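Local coordinates for protein glycosyl hydrolase, family 38 (Enterococcus faecalis, PDB 5KBP) that probably hydrolyses alpha-mannosidic linkages, as a bacterial member of glycoside hydrolase family 38, at residues A[285-288]-A[289-292]; A[619-622]-A[623-627]; A[665-669]-A[670-674]. All blocks are in the same frame, centred on the assembly; numbering follows the deposited sequence.

Interaction 1: A[285-288]-A[289-292]; sequences LTSQ and ETDG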
ATOM      1  N   LEU A 285     -29.676  14.829   8.473  1.00 55.85           N
ATOM      2  CA  LEU A 285     -29.202  15.427   9.717  1.00 54.75           C
ATOM      3  C   LEU A 285     -27.805  15.965   9.431  1.00 68.09           C
ATOM      4  O   LEU A 285     -26.804  15.289   9.678  1.00 78.18           O
ATOM      5  CB  LEU A 285     -29.198  14.416  10.865  1.00 45.43           C
ATOM      6  CG  LEU A 285     -30.492  13.639  11.108  1.00 53.21           C
ATOM      7  CD1 LEU A 285     -30.344  12.720  12.310  1.00 56.49           C
ATOM      8  CD2 LEU A 285     -31.670  14.583  11.290  1.00 50.66           C
ATOM      9  N   THR A 286     -27.740  17.182   8.892  1.00 60.44           N
ATOM     10  CA  THR A 286     -26.487  17.787   8.457  1.00 67.06           C
ATOM     11  C   THR A 286     -26.114  19.004   9.303  1.00 72.27           C
ATOM     12  O   THR A 286     -25.414  19.902   8.831  1.00 69.59           O
ATOM     13  CB  THR A 286     -26.569  18.173   6.980  1.00 77.37           C
ATOM     14  OG1 THR A 286     -27.465  17.281   6.305  1.00 86.98           O
ATOM     15  CG2 THR A 286     -25.197  18.079   6.324  1.00 81.98           C
ATOM     16  N   SER A 287     -26.575  19.037  10.556  1.00 70.55           N
ATOM     17  CA  SER A 287     -26.308  20.149  11.470  1.00 66.39           C
ATOM     18  C   SER A 287     -26.760  21.478  10.868  1.00 65.28           C
ATOM     19  O   SER A 287     -26.052  22.486  10.935  1.00 56.42           O
ATOM     20  CB  SER A 287     -24.828  20.204  11.859  1.00 65.32           C
ATOM     21  OG  SER A 287     -24.390  18.963  12.383  1.00 63.42           O
ATOM     22  N   GLN A 288     -27.956  21.478  10.271  1.00 72.05           N
ATOM     23  CA  GLN A 288     -28.447  22.673   9.594  1.00 70.72           C
ATOM     24  C   GLN A 288     -28.704  23.816  10.569  1.00 66.58           C
ATOM     25  O   GLN A 288     -28.504  24.983  10.216  1.00 61.15           O
ATOM     26  CB  GLN A 288     -29.726  22.356   8.815  1.00 80.26           C
ATOM     27  CG  GLN A 288     -29.556  21.345   7.690  1.00 84.02           C
ATOM     28  CD  GLN A 288     -29.679  19.908   8.161  1.00 86.17           C
ATOM     29  OE1 GLN A 288     -29.625  19.626   9.359  1.00 82.25           O
ATOM     30  NE2 GLN A 288     -29.852  18.991   7.217  1.00 91.27           N
ATOM     31  N   GLU A 289     -29.141  23.506  11.790  1.00 74.20           N
ATOM     32  CA  GLU A 289     -29.505  24.520  12.773  1.00 76.78           C
ATOM     33  C   GLU A 289     -28.384  24.801  13.768  1.00 68.12           C
ATOM     34  O   GLU A 289     -28.650  25.191  14.910  1.00 70.47           O
ATOM     35  CB  GLU A 289     -30.782  24.108  13.504  1.00 80.16           C
ATOM     36  CG  GLU A 289     -31.990  23.970  12.590  1.00 87.82           C
ATOM     37  CD  GLU A 289     -33.246  23.567  13.335  1.00102.74           C
ATOM     38  OE1 GLU A 289     -33.141  23.184  14.519  1.00106.83           O
ATOM     39  OE2 GLU A 289     -34.338  23.637  12.735  1.00106.39           O
ATOM     40  N   THR A 290     -27.135  24.613  13.359  1.00 62.20           N
ATOM     41  CA  THR A 290     -25.970  24.953  14.162  1.00 56.79           C
ATOM     42  C   THR A 290     -25.330  26.221  13.606  1.00 61.38           C
ATOM     43  O   THR A 290     -25.830  26.834  12.659  1.00 58.26           O
ATOM     44  CB  THR A 290     -24.972  23.793  14.184  1.00 57.77           C
ATOM     45  OG1 THR A 290     -24.465  23.571  12.862  1.00 58.24           O
ATOM     46  CG2 THR A 290     -25.649  22.522  14.677  1.00 52.79           C
ATOM     47  N   ASP A 291     -24.206  26.619  14.205  1.00 71.19           N
ATOM     48  CA  ASP A 291     -23.500  27.799  13.719  1.00 79.05           C
ATOM     49  C   ASP A 291     -22.807  27.561  12.383  1.00 72.71           C
ATOM     50  O   ASP A 291     -22.330  28.524  11.773  1.00 67.65           O
ATOM     51  CB  ASP A 291     -22.484  28.277  14.761  1.00 85.24           C
ATOM     52  CG  ASP A 291     -21.603  27.157  15.284  1.00 93.03           C
ATOM     53  OD1 ASP A 291     -21.206  26.277  14.490  1.00 95.52           O
ATOM     54  OD2 ASP A 291     -21.305  27.158  16.496  1.00 95.70           O
ATOM     55  N   GLY A 292     -22.738  26.313  11.918  1.00 67.30           N
ATOM     56  CA  GLY A 292     -22.155  25.999  10.631  1.00 63.39           C
ATOM     57  C   GLY A 292     -20.643  25.975  10.585  1.00 61.15           C
ATOM     58  O   GLY A 292     -20.078  25.765   9.504  1.00 59.49           O
TER

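Interaction 2: A[619-622]-A[623-627]; sequences RLEE and EQKAV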
ATOM      1  N   ARG A 619       3.178  33.266   8.453  1.00 44.88           N
ATOM      2  CA  ARG A 619       2.413  33.299   9.693  1.00 40.73           C
ATOM      3  C   ARG A 619       1.525  32.074   9.867  1.00 46.14           C
ATOM      4  O   ARG A 619       1.097  31.797  10.991  1.00 47.97           O
ATOM      5  CB  ARG A 619       1.567  34.572   9.748  1.00 45.77           C
ATOM      6  CG  ARG A 619       2.389  35.852   9.784  1.00 60.39           C
ATOM      7  CD  ARG A 619       1.914  36.863   8.750  1.00 72.51           C
ATOM      8  NE  ARG A 619       0.632  37.469   9.102  1.00 78.37           N
ATOM      9  CZ  ARG A 619      -0.039  38.303   8.314  1.00 82.79           C
ATOM     10  NH1 ARG A 619       0.447  38.628   7.124  1.00 79.30           N
ATOM     11  NH2 ARG A 619      -1.199  38.810   8.713  1.00 90.54           N
ATOM     12  N   LEU A 620       1.245  31.329   8.794  1.00 42.77           N
ATOM     13  CA  LEU A 620       0.344  30.186   8.920  1.00 46.41           C
ATOM     14  C   LEU A 620       0.988  29.049   9.704  1.00 45.98           C
ATOM     15  O   LEU A 620       0.324  28.406  10.525  1.00 54.36           O
ATOM     16  CB  LEU A 620      -0.095  29.698   7.540  1.00 47.81           C
ATOM     17  CG  LEU A 620      -0.998  28.462   7.568  1.00 48.67           C
ATOM     18  CD1 LEU A 620      -2.268  28.738   8.367  1.00 48.30           C
ATOM     19  CD2 LEU A 620      -1.328  27.993   6.160  1.00 43.33           C
ATOM     20  N   GLU A 621       2.277  28.784   9.468  1.00 39.37           N
ATOM     21  CA  GLU A 621       2.934  27.668  10.142  1.00 50.57           C
ATOM     22  C   GLU A 621       2.924  27.848  11.655  1.00 59.60           C
ATOM     23  O   GLU A 621       2.679  26.891  12.400  1.00 53.73           O
ATOM     24  CB  GLU A 621       4.366  27.512   9.631  1.00 50.01           C
ATOM     25  CG  GLU A 621       5.163  26.448  10.367  1.00 70.14           C
ATOM     26  CD  GLU A 621       6.562  26.272   9.814  1.00 83.44           C
ATOM     27  OE1 GLU A 621       6.702  26.105   8.584  1.00 84.61           O
ATOM     28  OE2 GLU A 621       7.523  26.307  10.611  1.00 91.58           O
ATOM     29  N   GLU A 622       3.187  29.067  12.130  1.00 62.11           N
ATOM     30  CA  GLU A 622       3.142  29.322  13.567  1.00 64.61           C
ATOM     31  C   GLU A 622       1.731  29.157  14.116  1.00 52.97           C
ATOM     32  O   GLU A 622       1.545  28.646  15.226  1.00 57.83           O
ATOM     33  CB  GLU A 622       3.673  30.724  13.870  1.00 70.87           C
ATOM     34  CG  GLU A 622       5.178  30.844  13.762  1.00 82.77           C
ATOM     35  CD  GLU A 622       5.902  30.028  14.814  1.00 90.51           C
ATOM     36  OE1 GLU A 622       5.680  30.275  16.020  1.00 88.57           O
ATOM     37  OE2 GLU A 622       6.688  29.136  14.437  1.00 93.08           O
ATOM     38  N   GLU A 623       0.722  29.583  13.353  1.00 39.29           N
ATOM     39  CA  GLU A 623      -0.656  29.439  13.813  1.00 48.59           C
ATOM     40  C   GLU A 623      -1.105  27.984  13.801  1.00 51.26           C
ATOM     41  O   GLU A 623      -2.016  27.614  14.550  1.00 58.82           O
ATOM     42  CB  GLU A 623      -1.587  30.296  12.958  1.00 48.97           C
ATOM     43  CG  GLU A 623      -1.275  31.786  13.022  1.00 63.83           C
ATOM     44  CD  GLU A 623      -2.277  32.633  12.267  1.00 69.52           C
ATOM     45  OE1 GLU A 623      -2.806  33.595  12.863  1.00 69.66           O
ATOM     46  OE2 GLU A 623      -2.534  32.342  11.081  1.00 73.12           O
ATOM     47  N   GLN A 624      -0.480  27.148  12.969  1.00 50.18           N
ATOM     48  CA  GLN A 624      -0.767  25.719  12.984  1.00 50.88           C
ATOM     49  C   GLN A 624      -0.049  25.018  14.131  1.00 46.78           C
ATOM     50  O   GLN A 624      -0.642  24.175  14.813  1.00 44.22           O
ATOM     51  CB  GLN A 624      -0.368  25.088  11.650  1.00 43.38           C
ATOM     52  CG  GLN A 624      -1.171  25.578  10.458  1.00 44.75           C
ATOM     53  CD  GLN A 624      -0.581  25.121   9.141  1.00 47.78           C
ATOM     54  OE1 GLN A 624       0.619  24.862   9.044  1.00 48.88           O
ATOM     55  NE2 GLN A 624      -1.421  25.015   8.120  1.00 42.41           N
ATOM     56  N   LYS A 625       1.226  25.349  14.354  1.00 36.99           N
ATOM     57  CA  LYS A 625       1.989  24.695  15.413  1.00 45.27           C
ATOM     58  C   LYS A 625       1.424  25.021  16.790  1.00 48.91           C
ATOM     59  O   LYS A 625       1.396  24.161  17.678  1.00 50.37           O
ATOM     60  CB  LYS A 625       3.461  25.104  15.330  1.00 40.71           C
ATOM     61  CG  LYS A 625       4.200  24.540  14.127  1.00 50.87           C
ATOM     62  CD  LYS A 625       5.672  24.919  14.163  1.00 62.08           C
ATOM     63  CE  LYS A 625       6.446  24.249  13.041  1.00 57.20           C
ATOM     64  NZ  LYS A 625       7.893  24.606  13.081  1.00 64.24           N
ATOM     65  N   ALA A 626       0.970  26.257  16.987  1.00 45.86           N
ATOM     66  CA  ALA A 626       0.387  26.664  18.258  1.00 45.09           C
ATOM     67  C   ALA A 626      -1.052  26.197  18.429  1.00 40.63           C
ATOM     68  O   ALA A 626      -1.644  26.455  19.483  1.00 43.10           O
ATOM     69  CB  ALA A 626       0.454  28.186  18.405  1.00 42.26           C
ATOM     70  N   VAL A 627      -1.612  25.510  17.432  1.00 36.69           N
ATOM     71  CA  VAL A 627      -3.002  25.058  17.438  1.00 46.50           C
ATOM     72  C   VAL A 627      -3.914  26.240  17.743  1.00 54.11           C
ATOM     73  O   VAL A 627      -4.736  26.191  18.665  1.00 62.26           O
ATOM     74  CB  VAL A 627      -3.217  23.902  18.434  1.00 50.76           C
ATOM     75  CG1 VAL A 627      -4.526  23.172  18.135  1.00 31.15           C
ATOM     76  CG2 VAL A 627      -2.044  22.933  18.383  1.00 41.99           C
TER

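Interaction 3: A[665-669]-A[670-674]; sequences INNQI and KDHRL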
ATOM      1  N   ILE A 665      -4.852  20.400 -14.430  1.00 48.40           N
ATOM      2  CA  ILE A 665      -3.932  21.367 -13.843  1.00 50.52           C
ATOM      3  C   ILE A 665      -2.698  20.631 -13.340  1.00 57.43           C
ATOM      4  O   ILE A 665      -2.721  19.424 -13.089  1.00 56.89           O
ATOM      5  CB  ILE A 665      -4.567  22.168 -12.681  1.00 49.25           C
ATOM      6  CG1 ILE A 665      -4.899  21.241 -11.511  1.00 55.83           C
ATOM      7  CG2 ILE A 665      -5.812  22.914 -13.145  1.00 39.55           C
ATOM      8  CD1 ILE A 665      -5.338  21.963 -10.254  1.00 59.32           C
ATOM      9  N   ASN A 666      -1.609  21.382 -13.193  1.00 55.87           N
ATOM     10  CA  ASN A 666      -0.398  20.915 -12.526  1.00 49.61           C
ATOM     11  C   ASN A 666      -0.266  21.727 -11.240  1.00 48.69           C
ATOM     12  O   ASN A 666       0.433  22.740 -11.184  1.00 49.43           O
ATOM     13  CB  ASN A 666       0.831  21.060 -13.424  1.00 45.65           C
ATOM     14  CG  ASN A 666       2.097  20.558 -12.760  1.00 60.83           C
ATOM     15  OD1 ASN A 666       2.046  19.730 -11.849  1.00 53.38           O
ATOM     16  ND2 ASN A 666       3.240  21.056 -13.213  1.00 63.98           N
ATOM     17  N   ASN A 667      -0.952  21.269 -10.199  1.00 49.96           N
ATOM     18  CA  ASN A 667      -1.087  22.031  -8.962  1.00 40.34           C
ATOM     19  C   ASN A 667       0.257  22.102  -8.249  1.00 42.92           C
ATOM     20  O   ASN A 667       0.690  21.142  -7.609  1.00 38.75           O
ATOM     21  CB  ASN A 667      -2.152  21.403  -8.071  1.00 35.11           C
ATOM     22  CG  ASN A 667      -2.415  22.214  -6.822  1.00 43.66           C
ATOM     23  OD1 ASN A 667      -2.419  21.684  -5.711  1.00 44.42           O
ATOM     24  ND2 ASN A 667      -2.621  23.512  -6.996  1.00 47.75           N
ATOM     25  N   GLN A 668       0.928  23.246  -8.368  1.00 44.78           N
ATOM     26  CA  GLN A 668       2.123  23.549  -7.593  1.00 46.76           C
ATOM     27  C   GLN A 668       1.859  24.671  -6.593  1.00 50.36           C
ATOM     28  O   GLN A 668       2.777  25.385  -6.186  1.00 47.15           O
ATOM     29  CB  GLN A 668       3.287  23.906  -8.516  1.00 37.35           C
ATOM     30  CG  GLN A 668       3.700  22.778  -9.447  1.00 44.50           C
ATOM     31  CD  GLN A 668       4.146  21.534  -8.697  1.00 56.76           C
ATOM     32  OE1 GLN A 668       4.751  21.623  -7.630  1.00 66.71           O
ATOM     33  NE2 GLN A 668       3.842  20.366  -9.254  1.00 56.93           N
ATOM     34  N   ILE A 669       0.599  24.828  -6.195  1.00 50.41           N
ATOM     35  CA  ILE A 669       0.159  25.891  -5.305  1.00 48.61           C
ATOM     36  C   ILE A 669      -0.340  25.259  -4.014  1.00 43.98           C
ATOM     37  O   ILE A 669      -0.961  24.189  -4.036  1.00 52.61           O
ATOM     38  CB  ILE A 669      -0.943  26.750  -5.963  1.00 46.13           C
ATOM     39  CG1 ILE A 669      -0.431  27.362  -7.269  1.00 47.75           C
ATOM     40  CG2 ILE A 669      -1.429  27.838  -5.021  1.00 35.51           C
ATOM     41  CD1 ILE A 669       0.793  28.238  -7.099  1.00 47.98           C
ATOM     42  N   LYS A 670      -0.067  25.916  -2.891  1.00 36.99           N
ATOM     43  CA  LYS A 670      -0.454  25.424  -1.579  1.00 40.17           C
ATOM     44  C   LYS A 670      -1.436  26.384  -0.918  1.00 37.68           C
ATOM     45  O   LYS A 670      -1.522  27.563  -1.272  1.00 47.20           O
ATOM     46  CB  LYS A 670       0.773  25.237  -0.677  1.00 41.50           C
ATOM     47  CG  LYS A 670       1.791  24.252  -1.221  1.00 44.48           C
ATOM     48  CD  LYS A 670       3.036  24.206  -0.349  1.00 43.28           C
ATOM     49  CE  LYS A 670       4.086  23.267  -0.926  1.00 49.80           C
ATOM     50  NZ  LYS A 670       5.343  23.263  -0.124  1.00 58.68           N
ATOM     51  N   ASP A 671      -2.184  25.848   0.049  1.00 38.64           N
ATOM     52  CA  ASP A 671      -3.072  26.637   0.908  1.00 44.43           C
ATOM     53  C   ASP A 671      -4.113  27.407   0.095  1.00 49.37           C
ATOM     54  O   ASP A 671      -4.286  28.617   0.251  1.00 45.83           O
ATOM     55  CB  ASP A 671      -2.264  27.588   1.796  1.00 48.31           C
ATOM     56  CG  ASP A 671      -1.278  26.858   2.687  1.00 59.86           C
ATOM     57  OD1 ASP A 671      -1.657  25.825   3.277  1.00 62.54           O
ATOM     58  OD2 ASP A 671      -0.122  27.318   2.794  1.00 66.61           O
ATOM     59  N   HIS A 672      -4.825  26.692  -0.775  1.00 51.74           N
ATOM     60  CA  HIS A 672      -5.810  27.334  -1.633  1.00 53.70           C
ATOM     61  C   HIS A 672      -6.896  26.336  -2.008  1.00 47.16           C
ATOM     62  O   HIS A 672      -6.777  25.131  -1.770  1.00 42.87           O
ATOM     63  CB  HIS A 672      -5.162  27.912  -2.894  1.00 49.96           C
ATOM     64  CG  HIS A 672      -4.745  26.871  -3.884  1.00 51.13           C
ATOM     65  ND1 HIS A 672      -5.138  26.901  -5.206  1.00 50.66           N
ATOM     66  CD2 HIS A 672      -3.973  25.768  -3.746  1.00 48.69           C
ATOM     67  CE1 HIS A 672      -4.626  25.860  -5.838  1.00 44.70           C
ATOM     68  NE2 HIS A 672      -3.915  25.158  -4.975  1.00 46.82           N
ATOM     69  N   ARG A 673      -7.963  26.862  -2.607  1.00 41.76           N
ATOM     70  CA  ARG A 673      -9.082  26.061  -3.086  1.00 40.88           C
ATOM     71  C   ARG A 673      -9.508  26.584  -4.448  1.00 48.71           C
ATOM     72  O   ARG A 673      -9.736  27.787  -4.607  1.00 49.87           O
ATOM     73  CB  ARG A 673     -10.264  26.111  -2.109  1.00 39.09           C
ATOM     74  CG  ARG A 673     -11.484  25.325  -2.574  1.00 45.20           C
ATOM     75  CD  ARG A 673     -12.734  25.743  -1.822  1.00 42.96           C
ATOM     76  NE  ARG A 673     -13.034  27.155  -2.031  1.00 54.50           N
ATOM     77  CZ  ARG A 673     -14.056  27.796  -1.473  1.00 58.10           C
ATOM     78  NH1 ARG A 673     -14.249  29.084  -1.724  1.00 53.76           N
ATOM     79  NH2 ARG A 673     -14.884  27.151  -0.663  1.00 51.63           N
ATOM     80  N   LEU A 674      -9.610  25.684  -5.424  1.00 47.91           N
ATOM     81  CA  LEU A 674     -10.010  26.029  -6.782  1.00 44.32           C
ATOM     82  C   LEU A 674     -11.386  25.446  -7.071  1.00 45.12           C
ATOM     83  O   LEU A 674     -11.620  24.254  -6.843  1.00 38.74           O
ATOM     84  CB  LEU A 674      -8.997  25.508  -7.801  1.00 39.79           C
ATOM     85  CG  LEU A 674      -9.335  25.779  -9.269  1.00 47.22           C
ATOM     86  CD1 LEU A 674      -9.218  27.264  -9.588  1.00 43.27           C
ATOM     87  CD2 LEU A 674      -8.448  24.951 -10.184  1.00 45.19           C
TER

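Interaction 1: A[285-288]-A[289-292]
Ser287 and Thr290 face each other across a type I beta turn whose corner residues are Gln288 and Glu289, with CA of Ser287 and CA of Thr290 5.5 Å apart. The closing backbone bond, Thr290 N to Ser287 O, is weak at 3.4 Å. Ser287 enters the turn with positive phi (56°), and Gly292, two residues past the end of the turn, has positive phi as well. The threonine hydroxyl reinforces the loose closure: Thr290 OG1 donates to Ser287 O at 2.7 Å, arriving at a C=O...O angle of 134° and tilted from the carbonyl plane. One carbonyl oxygen thus takes both the amide and the hydroxyl of the same residue. The chi1 of 64° makes this possible, setting OG1 between the backbone N and the carbonyl carbon so that it turns back over the bend, while CG2 packs alongside Ser287 CB at 3.7 Å. The same hydroxyl oxygen accepts a weak bond from Gly292 N at 3.4 Å, which gives a weakly closed ST turn that starts at Thr290, the last residue of the beta turn. On the incoming side, the Gln288 chain bends at chi2 and folds its amide back, where Gln288 OE1 receives a weak bond from Thr286 N at 3.1 Å. Glu289 is extended beyond CG and carries its carboxylate away from the turn; its two oxygens are held by the backbone amides of Asp167 and Tyr168, the latter bond weak. The loop is also hydrogen-bonded to later parts of the chain, Gln288 O to Ser703 OG and Gly292 O to Asn708 ND2. The arrangement is a beta turn braced by a threonine side chain, in the loop from strand 280-282 to helix 304-332, and it ties the N-terminal family 38 region to residues of the C-terminal family 38 region.

Interaction 2: A[619-622]-A[623-627]
Leu620 and Gln624, like Glu621 and Lys625, stand one turn apart on the short helix 619-625, joined by i to i+4 backbone bonds such as Lys625 N to Glu621 O at 2.9 Å. Glu621 and Lys625 are also joined through their side chains by a salt bridge, Lys625 NZ to Glu621 OE2 at 3.0 Å. The two chains run side by side and point the same way: Glu621 starts anti to its own nitrogen (chi1 175°) and continues straight, and Lys625 is fully extended beyond CG. Their aliphatic parts touch as well, with Glu621 CG 3.7 Å from Lys625 CE. The ammonium meets OE2 from above the carboxylate plane, 41° out of it. On another side of the helix Leu620 and Gln624 cross at a slant, and the amide nitrogen lies against the leucine branch point, Gln624 NE2 3.5 Å from Leu620 CG; Tyr762 packs against both Gln624 and Lys625. Helix 619-625 belongs to the link between strands 601-613 and 641-653 of the large antiparallel sheet, and it ends in a Schellman motif with Val627 at positive phi, two backbone bonds leading back into the last turn, one of them Val627 N to Gln624 O. Glu623 lays its CG against Arg619 O, 3.1 Å away, then sends its carboxylate out of the helix. There OE1 is bound by Arg628 and by the amide of Leu634, and OE2 by the amide of Ala635, so this buried acid fastens the following loop. Arg619 pairs with Asp617 rather than with Glu623. The face carrying Glu622, Lys625 and Ala626 borders the second subunit: Tyr440 of that subunit packs on Lys625 and Ala626, and its hydroxyl makes a weak hydrogen bond to Glu622 OE1.

Interaction 3: A[665-669]-A[670-674]
A chi1 of 73° in His672 holds CG between the backbone N and the carbonyl carbon and swings the imidazole back over the bend toward Ile669, whose own chi1 leaves CG2 anti to the backbone N and aimed at the ring. The methyl CG2 of Ile669 sits 3.5 Å from the centroid of the His672 ring and only 9° off its normal, a CH-pi contact over the middle of one face. Ile669 CB lies above the rim of the same face, 3.5 Å from His672 NE2. The side-chain amide of Asn667 approaches at the ring's edge, its plane turned 30° from that of the imidazole, so the two flat groups are nearly coplanar. The ring is thus bordered over a face and at an edge, and its far nitrogen, ND1, is fixed by a hydrogen bond with Asp564. Ile669 O is held by Gln771 NE2. Nearer the mouth of the bend, Ile665 and Leu674 meet through their terminal methyls, CD1 of Ile665 to CD2 of Leu674 at 4.3 Å. On the outer side, Gln668 NE2 donates to Asn666 OD1 at 3.2 Å, coming from above that carbonyl plane. Asp671, with positive phi, helps turn the chain. Strand 659-667 belongs to one antiparallel sheet and strand 672-679 to another. The inward-facing residues pack between them as in a beta arch, here joining two sheets of the C-terminal family 38 domain, in keeping with its galactose mutarotase-like clan.

How the interactions relate
Interaction 3 is buried between two sheets, interaction 2 is partly buried along a short helix, and interaction 1 lies at the surface. The chemistry follows: a methyl-on-imidazole contact and aliphatic packing in the arch, a salt bridge and helix bonds in interaction 2, and mainly weak hydrogen bonds plus one short hydroxyl bond in the turn. Interactions 2 and 3 belong to the same C-terminal region and touch, Leu620 CD2 lying 3.6 Å from Asp671 OD1. Interaction 1, in the N-terminal region, stays apart, its nearest atoms about 17 Å from interaction 2 and about 12 Å from interaction 3. Interaction 2 alone reaches the second subunit.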